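Local coordinates for protein 4-hydroxy-tetrahydrodipicolinate synthase (Methanocaldococcus jannaschii DSM 2661, PDB 2YXG) that probably catalyses the condensation of pyruvate with aspartate semialdehyde, through a Schiff base, to give 4-hydroxy-tetrahydrodipicolinate on the pathway to lysine, at residues S202-A205 and E211-E214. Residues are numbered along the deposited sequence; the frame is centred on the assembly and turned at random.
Sequences SVVA and EFVE
The turn that leaves the last barrel strand, 199-202, of this TIM barrel folds back so that Ser-202, Val-204 and Ala-205 receive the ring of Phe-212 from helix 209-221, the helix that follows. The principal touch is a CH-pi contact: Val-204 CG1 lies 3.8 Å from the centroid of the Phe-212 ring, 14° off its normal, and is displaced slightly toward the rim on the CE1 side. A chi1 of 80° sets this methyl between the backbone N and the carbonyl carbon, over the ring, while CG2 stands anti to N. Ser-202 comes in obliquely on the same side of the ring plane as Val-204, near the CD2-CE2 bond, its OG 3.6 Å from Phe-212 CE2; no hydrogen bond joins the two residues. Ser-202 OG instead accepts a hydrogen bond from the backbone N of Ala-205 at 2.8 Å, an ST motif, and also hydrogen-bonds the carboxylate of Asp-186. With these two bonds the buried oxygen is satisfied even though it lies against aromatic carbons. Such a turn illustrates how a beta/alpha barrel passes from strand to helix at the catalytic end of the sheet: Ile-201, which immediately precedes Ser-202, is a predicted pyruvate-binding residue, and the side chain of the predicted Schiff-base Lys-161 is about 8 Å from that of Ser-202. Nearer the helix backbone, Ala-205 CB meets Phe-212 CB at 4.2 Å, where the two segments have their closest CA atoms, 5.9 Å apart from Ala-205 CA to Phe-212 CA. A leucine in place of Phe-212 would lack the flat face that Val-204 CG1 rests on, and would probably leave a gap beside Ser-202 OG. From helix 224-240, Leu-234 and Met-238 also pack against the ring, and Leu-237 against Val-204.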
loop_
_atom_site.group_PDB
_atom_site.type_symbol
_atom_site.label_atom_id
_atom_site.label_comp_id
_atom_site.label_asym_id
_atom_site.label_seq_id
_atom_site.Cartn_x
_atom_site.Cartn_y
_atom_site.Cartn_z
ATOM N N SER A 202 -5.835 10.172 22.955
ATOM C CA SER A 202 -4.737 10.991 22.488
ATOM C C SER A 202 -3.376 10.642 23.137
ATOM O O SER A 202 -3.277 10.422 24.344
ATOM C CB SER A 202 -5.094 12.470 22.775
ATOM O OG SER A 202 -4.006 13.343 22.612
ATOM N N VAL A 203 -2.333 10.691 22.314
ATOM C CA VAL A 203 -0.971 10.646 22.782
ATOM C C VAL A 203 -0.515 12.053 23.254
ATOM O O VAL A 203 -0.026 12.215 24.364
ATOM C CB VAL A 203 -0.111 10.120 21.637
ATOM C CG1 VAL A 203 1.330 10.156 21.983
ATOM C CG2 VAL A 203 -0.598 8.692 21.274
ATOM N N VAL A 204 -0.681 13.066 22.392
ATOM C CA VAL A 204 -0.203 14.382 22.666
ATOM C C VAL A 204 -0.900 15.022 23.865
ATOM O O VAL A 204 -0.321 15.888 24.505
ATOM C CB VAL A 204 -0.258 15.294 21.410
ATOM C CG1 VAL A 204 -1.670 15.848 21.148
ATOM C CG2 VAL A 204 0.733 16.470 21.587
ATOM N N ALA A 205 -2.125 14.613 24.222
ATOM C CA ALA A 205 -2.747 15.192 25.441
ATOM C C ALA A 205 -1.963 14.839 26.708
ATOM O O ALA A 205 -2.185 15.442 27.766
ATOM C CB ALA A 205 -4.251 14.831 25.582
ATOM N N GLU A 211 -4.340 22.515 26.330
ATOM C CA GLU A 211 -4.488 22.982 24.972
ATOM C C GLU A 211 -5.349 22.048 24.120
ATOM O O GLU A 211 -6.266 22.490 23.405
ATOM C CB GLU A 211 -3.098 23.177 24.377
ATOM C CG GLU A 211 -2.237 24.236 25.107
ATOM C CD GLU A 211 -1.490 23.724 26.359
ATOM O OE1 GLU A 211 -1.774 22.625 26.927
ATOM O OE2 GLU A 211 -0.604 24.473 26.824
ATOM N N PHE A 212 -5.065 20.751 24.198
ATOM C CA PHE A 212 -5.880 19.783 23.488
ATOM C C PHE A 212 -7.353 19.775 23.924
ATOM O O PHE A 212 -8.207 19.826 23.087
ATOM C CB PHE A 212 -5.270 18.372 23.570
ATOM C CG PHE A 212 -5.233 17.677 22.234
ATOM C CD1 PHE A 212 -4.598 18.296 21.141
ATOM C CD2 PHE A 212 -5.869 16.455 22.044
ATOM C CE1 PHE A 212 -4.583 17.705 19.884
ATOM C CE2 PHE A 212 -5.858 15.846 20.766
ATOM C CZ PHE A 212 -5.209 16.482 19.701
ATOM N N VAL A 213 -7.630 19.736 25.223
ATOM C CA VAL A 213 -9.000 19.871 25.722
ATOM C C VAL A 213 -9.692 21.098 25.148
ATOM O O VAL A 213 -10.856 21.059 24.715
ATOM C CB VAL A 213 -9.035 19.942 27.277
ATOM C CG1 VAL A 213 -10.324 20.616 27.771
ATOM C CG2 VAL A 213 -8.755 18.526 27.881
ATOM N N GLU A 214 -8.988 22.208 25.129
ATOM C CA GLU A 214 -9.677 23.370 24.664
ATOM C C GLU A 214 -9.865 23.349 23.134
ATOM O O GLU A 214 -10.930 23.763 22.648
ATOM C CB GLU A 214 -9.095 24.644 25.276
ATOM C CG GLU A 214 -7.953 25.267 24.598
ATOM C CD GLU A 214 -7.695 26.731 25.161
ATOM O OE1 GLU A 214 -7.327 26.847 26.401
ATOM O OE2 GLU A 214 -7.890 27.726 24.355
#